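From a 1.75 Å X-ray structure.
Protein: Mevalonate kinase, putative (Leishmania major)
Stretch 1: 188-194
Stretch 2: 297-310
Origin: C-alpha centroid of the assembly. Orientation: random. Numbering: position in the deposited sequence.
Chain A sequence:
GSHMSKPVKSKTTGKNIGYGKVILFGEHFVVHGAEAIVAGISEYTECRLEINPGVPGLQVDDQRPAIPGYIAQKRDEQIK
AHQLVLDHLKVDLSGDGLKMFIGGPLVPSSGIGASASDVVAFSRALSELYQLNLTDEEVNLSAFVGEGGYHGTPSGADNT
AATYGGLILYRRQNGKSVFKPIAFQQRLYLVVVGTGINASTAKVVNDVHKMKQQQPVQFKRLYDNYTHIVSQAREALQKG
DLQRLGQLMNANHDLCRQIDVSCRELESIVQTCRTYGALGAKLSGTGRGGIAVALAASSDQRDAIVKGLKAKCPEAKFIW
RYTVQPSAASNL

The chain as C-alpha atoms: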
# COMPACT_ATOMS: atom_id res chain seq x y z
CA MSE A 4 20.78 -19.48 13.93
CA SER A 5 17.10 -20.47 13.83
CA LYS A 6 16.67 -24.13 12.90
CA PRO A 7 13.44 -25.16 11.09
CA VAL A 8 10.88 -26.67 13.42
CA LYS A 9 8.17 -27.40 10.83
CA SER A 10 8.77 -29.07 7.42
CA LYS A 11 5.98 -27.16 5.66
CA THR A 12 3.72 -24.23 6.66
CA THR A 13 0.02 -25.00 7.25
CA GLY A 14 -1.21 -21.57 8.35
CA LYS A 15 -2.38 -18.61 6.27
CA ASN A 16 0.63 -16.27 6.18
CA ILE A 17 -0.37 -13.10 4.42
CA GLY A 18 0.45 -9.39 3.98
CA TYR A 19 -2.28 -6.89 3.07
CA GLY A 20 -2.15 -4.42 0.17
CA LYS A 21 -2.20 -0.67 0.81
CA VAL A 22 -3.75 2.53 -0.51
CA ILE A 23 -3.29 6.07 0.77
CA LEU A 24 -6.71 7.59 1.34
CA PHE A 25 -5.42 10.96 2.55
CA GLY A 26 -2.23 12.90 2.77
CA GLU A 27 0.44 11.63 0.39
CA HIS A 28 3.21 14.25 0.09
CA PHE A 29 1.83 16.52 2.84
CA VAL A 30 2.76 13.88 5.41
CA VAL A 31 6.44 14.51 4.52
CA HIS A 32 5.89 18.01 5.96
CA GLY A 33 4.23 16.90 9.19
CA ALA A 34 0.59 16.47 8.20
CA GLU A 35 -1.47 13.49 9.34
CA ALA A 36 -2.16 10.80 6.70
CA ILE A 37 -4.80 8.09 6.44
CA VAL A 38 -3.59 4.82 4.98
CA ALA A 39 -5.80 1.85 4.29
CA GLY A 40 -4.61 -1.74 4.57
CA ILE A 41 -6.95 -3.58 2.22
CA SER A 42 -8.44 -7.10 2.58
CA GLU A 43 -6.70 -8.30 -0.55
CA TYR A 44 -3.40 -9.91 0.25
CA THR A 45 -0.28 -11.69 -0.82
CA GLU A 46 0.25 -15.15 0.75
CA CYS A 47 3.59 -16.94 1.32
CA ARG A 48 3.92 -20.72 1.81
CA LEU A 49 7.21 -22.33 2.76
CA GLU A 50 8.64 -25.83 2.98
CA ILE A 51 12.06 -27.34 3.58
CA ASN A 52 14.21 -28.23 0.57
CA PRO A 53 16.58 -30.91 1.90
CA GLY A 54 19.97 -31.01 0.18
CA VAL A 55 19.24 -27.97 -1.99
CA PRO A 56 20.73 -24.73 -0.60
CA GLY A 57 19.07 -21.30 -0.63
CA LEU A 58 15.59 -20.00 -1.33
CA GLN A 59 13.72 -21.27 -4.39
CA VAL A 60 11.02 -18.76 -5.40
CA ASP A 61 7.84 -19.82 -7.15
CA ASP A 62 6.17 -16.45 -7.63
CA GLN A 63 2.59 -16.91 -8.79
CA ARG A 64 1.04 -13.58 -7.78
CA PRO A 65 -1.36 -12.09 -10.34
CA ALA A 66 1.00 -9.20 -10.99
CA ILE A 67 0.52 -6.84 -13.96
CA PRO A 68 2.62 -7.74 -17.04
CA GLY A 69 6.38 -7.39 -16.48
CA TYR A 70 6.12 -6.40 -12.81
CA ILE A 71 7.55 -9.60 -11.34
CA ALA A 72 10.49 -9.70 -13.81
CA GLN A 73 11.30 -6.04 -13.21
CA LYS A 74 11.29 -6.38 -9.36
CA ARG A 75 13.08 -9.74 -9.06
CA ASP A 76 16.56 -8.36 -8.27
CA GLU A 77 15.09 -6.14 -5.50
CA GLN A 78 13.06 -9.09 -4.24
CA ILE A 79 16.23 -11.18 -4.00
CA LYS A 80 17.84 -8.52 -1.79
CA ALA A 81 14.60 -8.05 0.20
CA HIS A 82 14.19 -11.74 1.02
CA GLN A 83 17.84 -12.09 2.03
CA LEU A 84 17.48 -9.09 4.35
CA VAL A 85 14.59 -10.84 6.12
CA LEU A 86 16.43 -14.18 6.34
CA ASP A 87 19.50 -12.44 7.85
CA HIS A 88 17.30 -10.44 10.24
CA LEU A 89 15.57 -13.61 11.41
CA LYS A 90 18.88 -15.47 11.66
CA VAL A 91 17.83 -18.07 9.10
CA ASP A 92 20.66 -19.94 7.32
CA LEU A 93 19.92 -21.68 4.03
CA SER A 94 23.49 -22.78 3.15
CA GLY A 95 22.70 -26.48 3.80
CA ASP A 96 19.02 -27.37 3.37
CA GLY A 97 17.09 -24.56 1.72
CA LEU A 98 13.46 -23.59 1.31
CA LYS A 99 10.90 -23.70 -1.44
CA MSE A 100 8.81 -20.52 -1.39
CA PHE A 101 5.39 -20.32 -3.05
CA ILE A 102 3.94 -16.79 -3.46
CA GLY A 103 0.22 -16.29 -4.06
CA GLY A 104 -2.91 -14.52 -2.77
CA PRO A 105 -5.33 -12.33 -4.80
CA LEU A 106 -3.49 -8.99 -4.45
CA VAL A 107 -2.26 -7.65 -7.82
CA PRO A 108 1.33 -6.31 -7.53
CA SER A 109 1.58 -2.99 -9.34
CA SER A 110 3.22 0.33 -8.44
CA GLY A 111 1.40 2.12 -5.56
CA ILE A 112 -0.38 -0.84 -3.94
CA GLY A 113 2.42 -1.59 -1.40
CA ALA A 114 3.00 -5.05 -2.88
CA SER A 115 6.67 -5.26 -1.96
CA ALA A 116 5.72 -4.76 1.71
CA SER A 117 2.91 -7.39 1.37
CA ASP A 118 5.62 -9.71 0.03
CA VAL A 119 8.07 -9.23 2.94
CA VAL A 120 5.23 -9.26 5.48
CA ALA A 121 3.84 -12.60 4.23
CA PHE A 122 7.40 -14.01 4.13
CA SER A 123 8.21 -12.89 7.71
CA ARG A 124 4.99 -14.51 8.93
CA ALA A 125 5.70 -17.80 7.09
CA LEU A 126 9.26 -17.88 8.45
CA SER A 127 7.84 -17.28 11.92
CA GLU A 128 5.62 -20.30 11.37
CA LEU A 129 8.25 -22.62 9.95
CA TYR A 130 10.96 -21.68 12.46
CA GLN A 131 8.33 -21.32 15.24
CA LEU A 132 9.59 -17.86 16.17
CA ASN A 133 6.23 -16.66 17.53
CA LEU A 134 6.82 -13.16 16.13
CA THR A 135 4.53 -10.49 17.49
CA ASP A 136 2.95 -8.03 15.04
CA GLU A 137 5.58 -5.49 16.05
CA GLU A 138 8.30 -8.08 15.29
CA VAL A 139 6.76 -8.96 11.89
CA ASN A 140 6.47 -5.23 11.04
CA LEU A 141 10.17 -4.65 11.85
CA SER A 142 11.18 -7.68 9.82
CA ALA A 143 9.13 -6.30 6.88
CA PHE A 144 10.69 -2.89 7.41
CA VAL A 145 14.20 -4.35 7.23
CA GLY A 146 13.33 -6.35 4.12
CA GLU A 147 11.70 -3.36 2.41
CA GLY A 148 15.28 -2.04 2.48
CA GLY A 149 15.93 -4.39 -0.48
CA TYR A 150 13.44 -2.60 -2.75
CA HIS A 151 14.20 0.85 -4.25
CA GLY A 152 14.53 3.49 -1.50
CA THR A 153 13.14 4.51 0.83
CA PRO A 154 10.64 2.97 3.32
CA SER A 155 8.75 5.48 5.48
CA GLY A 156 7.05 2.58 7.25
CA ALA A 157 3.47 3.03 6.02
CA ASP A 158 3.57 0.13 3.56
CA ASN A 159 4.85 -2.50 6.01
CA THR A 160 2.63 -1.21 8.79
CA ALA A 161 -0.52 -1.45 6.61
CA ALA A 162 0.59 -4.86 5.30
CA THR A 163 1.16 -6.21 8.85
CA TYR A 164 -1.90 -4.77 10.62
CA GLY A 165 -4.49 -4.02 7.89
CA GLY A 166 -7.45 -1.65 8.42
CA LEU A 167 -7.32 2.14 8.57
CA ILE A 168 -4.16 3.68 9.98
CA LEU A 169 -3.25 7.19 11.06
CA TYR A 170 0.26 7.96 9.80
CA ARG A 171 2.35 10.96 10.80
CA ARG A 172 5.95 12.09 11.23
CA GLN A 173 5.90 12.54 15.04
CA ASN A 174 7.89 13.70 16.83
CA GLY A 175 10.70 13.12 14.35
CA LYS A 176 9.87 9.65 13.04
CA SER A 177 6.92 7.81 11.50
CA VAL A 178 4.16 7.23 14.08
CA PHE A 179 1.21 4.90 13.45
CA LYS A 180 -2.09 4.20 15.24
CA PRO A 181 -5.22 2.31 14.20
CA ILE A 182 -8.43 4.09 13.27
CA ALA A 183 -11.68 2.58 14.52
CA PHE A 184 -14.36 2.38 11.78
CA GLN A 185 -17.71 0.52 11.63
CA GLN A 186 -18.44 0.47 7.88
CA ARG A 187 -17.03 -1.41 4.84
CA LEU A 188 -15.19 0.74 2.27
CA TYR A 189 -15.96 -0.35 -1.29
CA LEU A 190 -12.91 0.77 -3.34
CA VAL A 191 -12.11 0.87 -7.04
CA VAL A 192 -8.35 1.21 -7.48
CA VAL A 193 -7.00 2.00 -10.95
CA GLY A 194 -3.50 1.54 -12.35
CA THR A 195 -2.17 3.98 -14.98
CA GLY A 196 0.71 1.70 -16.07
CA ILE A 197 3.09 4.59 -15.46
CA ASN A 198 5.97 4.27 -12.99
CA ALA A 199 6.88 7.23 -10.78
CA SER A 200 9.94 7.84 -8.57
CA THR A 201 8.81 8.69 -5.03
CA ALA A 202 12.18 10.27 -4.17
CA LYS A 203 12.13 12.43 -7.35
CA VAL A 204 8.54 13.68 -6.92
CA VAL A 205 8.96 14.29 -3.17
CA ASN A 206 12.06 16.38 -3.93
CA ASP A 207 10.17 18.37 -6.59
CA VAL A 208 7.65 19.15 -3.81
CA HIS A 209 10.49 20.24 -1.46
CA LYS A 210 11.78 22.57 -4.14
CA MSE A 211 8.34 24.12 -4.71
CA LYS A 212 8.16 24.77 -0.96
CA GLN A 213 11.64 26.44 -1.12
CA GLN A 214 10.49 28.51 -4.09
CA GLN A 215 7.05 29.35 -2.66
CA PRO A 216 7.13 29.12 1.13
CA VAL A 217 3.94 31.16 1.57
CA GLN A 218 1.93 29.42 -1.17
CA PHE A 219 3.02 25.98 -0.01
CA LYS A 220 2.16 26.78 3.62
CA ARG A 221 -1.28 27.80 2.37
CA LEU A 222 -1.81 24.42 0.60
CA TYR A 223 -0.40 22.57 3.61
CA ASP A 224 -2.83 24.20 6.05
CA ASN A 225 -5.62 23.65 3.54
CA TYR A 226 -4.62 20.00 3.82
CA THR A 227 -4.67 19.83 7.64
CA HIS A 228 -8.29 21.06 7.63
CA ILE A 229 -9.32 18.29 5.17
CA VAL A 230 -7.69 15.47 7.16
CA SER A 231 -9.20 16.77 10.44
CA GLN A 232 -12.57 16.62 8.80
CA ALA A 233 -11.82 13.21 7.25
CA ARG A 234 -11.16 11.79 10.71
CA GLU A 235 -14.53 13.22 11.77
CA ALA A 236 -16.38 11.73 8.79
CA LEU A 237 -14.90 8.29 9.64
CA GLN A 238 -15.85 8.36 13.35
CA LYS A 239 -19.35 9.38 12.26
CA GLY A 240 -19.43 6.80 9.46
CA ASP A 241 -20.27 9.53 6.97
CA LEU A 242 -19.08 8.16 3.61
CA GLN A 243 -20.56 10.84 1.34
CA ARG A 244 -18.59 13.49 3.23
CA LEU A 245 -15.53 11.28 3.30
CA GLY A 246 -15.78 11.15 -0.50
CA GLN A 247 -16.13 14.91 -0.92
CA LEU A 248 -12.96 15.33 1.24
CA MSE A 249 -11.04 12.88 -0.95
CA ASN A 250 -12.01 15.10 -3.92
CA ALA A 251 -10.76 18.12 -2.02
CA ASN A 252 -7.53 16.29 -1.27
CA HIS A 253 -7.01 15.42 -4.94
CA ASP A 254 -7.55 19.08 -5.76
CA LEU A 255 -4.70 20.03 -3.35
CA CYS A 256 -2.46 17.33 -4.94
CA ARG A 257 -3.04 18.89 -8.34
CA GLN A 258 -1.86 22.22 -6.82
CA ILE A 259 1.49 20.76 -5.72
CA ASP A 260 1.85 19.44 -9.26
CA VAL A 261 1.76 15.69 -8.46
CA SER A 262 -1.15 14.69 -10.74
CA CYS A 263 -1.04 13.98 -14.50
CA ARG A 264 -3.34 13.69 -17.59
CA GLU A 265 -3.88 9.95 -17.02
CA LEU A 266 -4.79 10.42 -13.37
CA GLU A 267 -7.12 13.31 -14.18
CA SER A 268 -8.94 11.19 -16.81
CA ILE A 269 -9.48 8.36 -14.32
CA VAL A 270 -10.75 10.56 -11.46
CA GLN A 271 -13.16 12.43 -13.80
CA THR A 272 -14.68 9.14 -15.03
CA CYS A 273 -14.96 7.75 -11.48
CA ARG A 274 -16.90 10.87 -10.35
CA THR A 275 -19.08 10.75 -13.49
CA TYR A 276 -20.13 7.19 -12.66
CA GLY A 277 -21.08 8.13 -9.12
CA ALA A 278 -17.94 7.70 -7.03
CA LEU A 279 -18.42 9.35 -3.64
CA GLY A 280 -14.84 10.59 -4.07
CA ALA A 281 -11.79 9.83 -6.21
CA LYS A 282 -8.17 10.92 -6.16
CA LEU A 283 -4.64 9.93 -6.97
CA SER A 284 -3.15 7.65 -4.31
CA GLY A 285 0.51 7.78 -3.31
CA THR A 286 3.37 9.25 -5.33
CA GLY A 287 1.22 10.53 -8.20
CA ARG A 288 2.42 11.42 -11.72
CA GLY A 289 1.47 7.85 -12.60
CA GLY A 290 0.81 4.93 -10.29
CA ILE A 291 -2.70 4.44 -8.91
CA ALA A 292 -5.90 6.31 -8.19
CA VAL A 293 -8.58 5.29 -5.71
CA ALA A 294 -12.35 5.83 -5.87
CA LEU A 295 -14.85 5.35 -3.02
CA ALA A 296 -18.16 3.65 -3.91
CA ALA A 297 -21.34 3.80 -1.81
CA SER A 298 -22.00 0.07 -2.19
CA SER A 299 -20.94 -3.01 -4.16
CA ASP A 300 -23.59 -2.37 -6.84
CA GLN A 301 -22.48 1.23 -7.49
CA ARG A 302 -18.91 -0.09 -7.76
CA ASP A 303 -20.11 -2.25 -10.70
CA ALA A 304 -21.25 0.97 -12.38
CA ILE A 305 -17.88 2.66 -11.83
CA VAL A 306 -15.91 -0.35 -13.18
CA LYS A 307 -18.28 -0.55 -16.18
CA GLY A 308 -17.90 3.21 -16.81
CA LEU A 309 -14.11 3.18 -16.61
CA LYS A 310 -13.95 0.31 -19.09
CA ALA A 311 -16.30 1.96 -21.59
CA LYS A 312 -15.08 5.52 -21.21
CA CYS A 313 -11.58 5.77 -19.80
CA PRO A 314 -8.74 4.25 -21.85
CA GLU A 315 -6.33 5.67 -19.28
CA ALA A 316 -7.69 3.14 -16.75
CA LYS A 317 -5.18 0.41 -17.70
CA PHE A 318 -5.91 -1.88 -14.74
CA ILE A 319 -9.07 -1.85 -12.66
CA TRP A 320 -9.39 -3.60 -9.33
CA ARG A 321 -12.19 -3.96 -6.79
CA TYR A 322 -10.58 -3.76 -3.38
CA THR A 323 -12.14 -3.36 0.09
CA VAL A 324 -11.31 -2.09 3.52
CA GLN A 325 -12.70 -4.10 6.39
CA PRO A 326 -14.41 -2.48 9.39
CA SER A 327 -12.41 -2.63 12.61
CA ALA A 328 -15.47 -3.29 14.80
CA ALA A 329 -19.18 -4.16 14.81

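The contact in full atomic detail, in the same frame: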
# COMPACT_ATOMS: atom_id res chain seq x y z
N LEU A 188 -15.54 -0.16 3.36
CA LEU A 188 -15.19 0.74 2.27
C LEU A 188 -15.11 -0.09 0.98
O LEU A 188 -14.30 -0.99 0.88
CB LEU A 188 -13.82 1.38 2.53
CG LEU A 188 -13.58 2.68 3.30
CD1 LEU A 188 -14.59 3.01 4.32
CD2 LEU A 188 -12.17 2.86 3.81
N TYR A 189 -15.95 0.25 0.02
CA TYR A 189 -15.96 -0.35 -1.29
C TYR A 189 -15.09 0.51 -2.23
O TYR A 189 -15.49 1.62 -2.61
CB TYR A 189 -17.40 -0.48 -1.80
CG TYR A 189 -18.27 -1.45 -1.02
CD1 TYR A 189 -19.19 -0.99 -0.07
CD2 TYR A 189 -18.19 -2.82 -1.24
CE1 TYR A 189 -20.00 -1.88 0.65
CE2 TYR A 189 -19.00 -3.72 -0.53
CZ TYR A 189 -19.89 -3.23 0.42
OH TYR A 189 -20.69 -4.11 1.13
N LEU A 190 -13.89 0.02 -2.56
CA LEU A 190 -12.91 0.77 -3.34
C LEU A 190 -12.77 0.28 -4.77
O LEU A 190 -12.80 -0.93 -5.04
CB LEU A 190 -11.53 0.73 -2.65
CG LEU A 190 -11.41 1.26 -1.22
CD1 LEU A 190 -9.98 1.17 -0.69
CD2 LEU A 190 -11.90 2.69 -1.15
N VAL A 191 -12.58 1.23 -5.70
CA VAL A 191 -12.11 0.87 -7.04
C VAL A 191 -10.71 1.50 -7.12
O VAL A 191 -10.56 2.70 -6.93
CB VAL A 191 -12.99 1.42 -8.19
CG1 VAL A 191 -12.42 0.99 -9.52
CG2 VAL A 191 -14.42 0.91 -8.08
N VAL A 192 -9.69 0.68 -7.34
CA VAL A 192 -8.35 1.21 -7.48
C VAL A 192 -7.92 1.01 -8.92
O VAL A 192 -8.18 -0.05 -9.50
CB VAL A 192 -7.35 0.56 -6.51
CG1 VAL A 192 -5.94 1.19 -6.68
CG2 VAL A 192 -7.84 0.68 -5.05
N VAL A 193 -7.28 2.02 -9.50
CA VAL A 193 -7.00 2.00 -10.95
C VAL A 193 -5.51 2.22 -11.21
O VAL A 193 -4.93 3.18 -10.69
CB VAL A 193 -7.82 3.10 -11.68
CG1 VAL A 193 -7.52 3.13 -13.16
CG2 VAL A 193 -9.32 2.92 -11.45
N GLY A 194 -4.89 1.36 -12.00
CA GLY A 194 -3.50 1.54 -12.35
C GLY A 194 -3.32 2.23 -13.69
O GLY A 194 -4.01 1.87 -14.67
N ALA A 297 -20.38 3.80 -2.92
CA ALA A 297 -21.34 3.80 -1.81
C ALA A 297 -21.76 2.39 -1.42
O ALA A 297 -22.24 2.16 -0.30
CB ALA A 297 -22.57 4.65 -2.15
N SER A 298 -21.58 1.46 -2.35
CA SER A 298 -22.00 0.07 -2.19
C SER A 298 -21.26 -0.80 -3.20
O SER A 298 -20.48 -0.29 -3.99
CB SER A 298 -23.51 -0.04 -2.43
OG SER A 298 -23.81 0.27 -3.78
N SER A 299 -21.52 -2.10 -3.17
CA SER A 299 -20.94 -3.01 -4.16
C SER A 299 -21.57 -2.82 -5.54
O SER A 299 -20.88 -2.90 -6.56
CB SER A 299 -21.10 -4.46 -3.70
OG SER A 299 -20.15 -5.30 -4.33
N ASP A 300 -22.87 -2.57 -5.57
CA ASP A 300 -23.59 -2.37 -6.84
C ASP A 300 -23.09 -1.13 -7.60
O ASP A 300 -22.86 -1.18 -8.81
CB ASP A 300 -25.10 -2.28 -6.59
CG ASP A 300 -25.91 -2.20 -7.89
OD1 ASP A 300 -25.47 -2.77 -8.92
OD2 ASP A 300 -27.01 -1.60 -7.97
N GLN A 301 -22.92 -0.02 -6.88
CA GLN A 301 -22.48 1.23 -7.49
C GLN A 301 -21.03 1.14 -7.94
O GLN A 301 -20.63 1.87 -8.85
CB GLN A 301 -22.71 2.41 -6.53
CG GLN A 301 -24.21 2.68 -6.28
CD GLN A 301 -24.46 3.79 -5.27
OE1 GLN A 301 -23.91 4.89 -5.38
NE2 GLN A 301 -25.32 3.51 -4.30
N ARG A 302 -20.27 0.24 -7.32
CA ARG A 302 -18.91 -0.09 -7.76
C ARG A 302 -18.93 -0.72 -9.16
O ARG A 302 -18.11 -0.37 -10.02
CB ARG A 302 -18.24 -1.00 -6.71
CG ARG A 302 -16.74 -1.29 -6.93
CD ARG A 302 -15.99 -1.73 -5.68
NE ARG A 302 -16.45 -3.03 -5.17
CZ ARG A 302 -15.81 -3.76 -4.26
NH1 ARG A 302 -14.67 -3.34 -3.73
NH2 ARG A 302 -16.32 -4.91 -3.86
N ASP A 303 -19.89 -1.63 -9.39
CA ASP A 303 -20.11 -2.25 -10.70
C ASP A 303 -20.34 -1.22 -11.80
O ASP A 303 -19.93 -1.43 -12.94
CB ASP A 303 -21.32 -3.19 -10.66
CG ASP A 303 -21.09 -4.40 -9.79
OD1 ASP A 303 -19.93 -4.84 -9.64
OD2 ASP A 303 -22.03 -5.01 -9.22
N ALA A 304 -21.01 -0.13 -11.45
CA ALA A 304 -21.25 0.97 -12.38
C ALA A 304 -19.95 1.72 -12.67
O ALA A 304 -19.67 2.08 -13.82
CB ALA A 304 -22.33 1.92 -11.84
N ILE A 305 -19.15 1.97 -11.63
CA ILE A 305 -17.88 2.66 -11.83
C ILE A 305 -16.91 1.81 -12.68
O ILE A 305 -16.29 2.34 -13.60
CB ILE A 305 -17.25 3.08 -10.49
CG1 ILE A 305 -18.21 4.00 -9.72
CG2 ILE A 305 -15.88 3.74 -10.74
CD1 ILE A 305 -18.02 4.00 -8.25
N VAL A 306 -16.77 0.52 -12.37
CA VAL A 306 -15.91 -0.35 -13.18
C VAL A 306 -16.38 -0.43 -14.63
O VAL A 306 -15.56 -0.33 -15.54
CB VAL A 306 -15.77 -1.75 -12.58
CG1 VAL A 306 -14.82 -2.59 -13.41
CG2 VAL A 306 -15.26 -1.64 -11.15
N LYS A 307 -17.69 -0.59 -14.84
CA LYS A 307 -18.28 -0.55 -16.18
C LYS A 307 -17.96 0.76 -16.91
O LYS A 307 -17.60 0.74 -18.08
CB LYS A 307 -19.80 -0.70 -16.12
CG LYS A 307 -20.29 -2.14 -16.26
CD LYS A 307 -21.66 -2.22 -16.97
CE LYS A 307 -22.84 -1.89 -16.05
NZ LYS A 307 -24.14 -2.40 -16.61
N GLY A 308 -18.08 1.88 -16.20
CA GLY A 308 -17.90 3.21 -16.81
C GLY A 308 -16.45 3.50 -17.16
O GLY A 308 -16.15 4.10 -18.20
N LEU A 309 -15.53 3.07 -16.30
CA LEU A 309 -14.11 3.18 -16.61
C LEU A 309 -13.74 2.38 -17.87
O LEU A 309 -12.97 2.84 -18.73
CB LEU A 309 -13.27 2.72 -15.41
CG LEU A 309 -13.26 3.67 -14.19
CD1 LEU A 309 -12.70 2.91 -13.00
CD2 LEU A 309 -12.45 4.97 -14.45
N LYS A 310 -14.28 1.18 -17.97
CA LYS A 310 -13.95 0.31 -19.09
C LYS A 310 -14.49 0.86 -20.42
O LYS A 310 -13.85 0.77 -21.45
CB LYS A 310 -14.45 -1.12 -18.85
CG LYS A 310 -13.63 -1.92 -17.84
CD LYS A 310 -14.13 -3.36 -17.71
CE LYS A 310 -13.45 -4.10 -16.55

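Strand 188-194 lies along helix 299-310, the two running nearly parallel (10° between axes, 8.6 Å at closest approach); the two stretches bury 435 Å² between them. Strand alternation directs the CA-to-CB bonds of Y189, V191 and V193 toward the helix, whereas those of L188, L190 and V192 point away. Y189 (108 Å²), V191 (84 Å²) and R302 (74 Å²) have the most area covered.

Y189 covers the start of the helix. With chi1 m and chi2 near 101°, its ring presents one face to S298 C and S299 N, Y189 CD1 lying 3.7 Å from S298 CA. The S298 CA-to-CB bond points away from the strand, and S298 OG, in rotamer p, caps the helix by accepting from Q301 N at 3.2 Å.

R302 extends through t chi1 and chi2, then bends at chi3 (p). Its NH1 donates a weak hydrogen bond to L190 O (3.3 Å), giving a buried guanidinium a polar partner. The guanidinium sets one face over Y189 CD2, while the aliphatic part of R302 packs on V191, with R302 CG 3.4 Å from V191 CG2.

V191, rotamer t, fits its compact branches among helix side chains: V191 CG2 lies 4.1 Å from both I305 CG2 and V306 CG2, and V191 CG1 4.0 Å from L309 CD1 and 4.2 Å from V306 CG2. L309, in the m,t rotamer, also reaches V193, with L309 CD1 3.7 Å from V193 CG2.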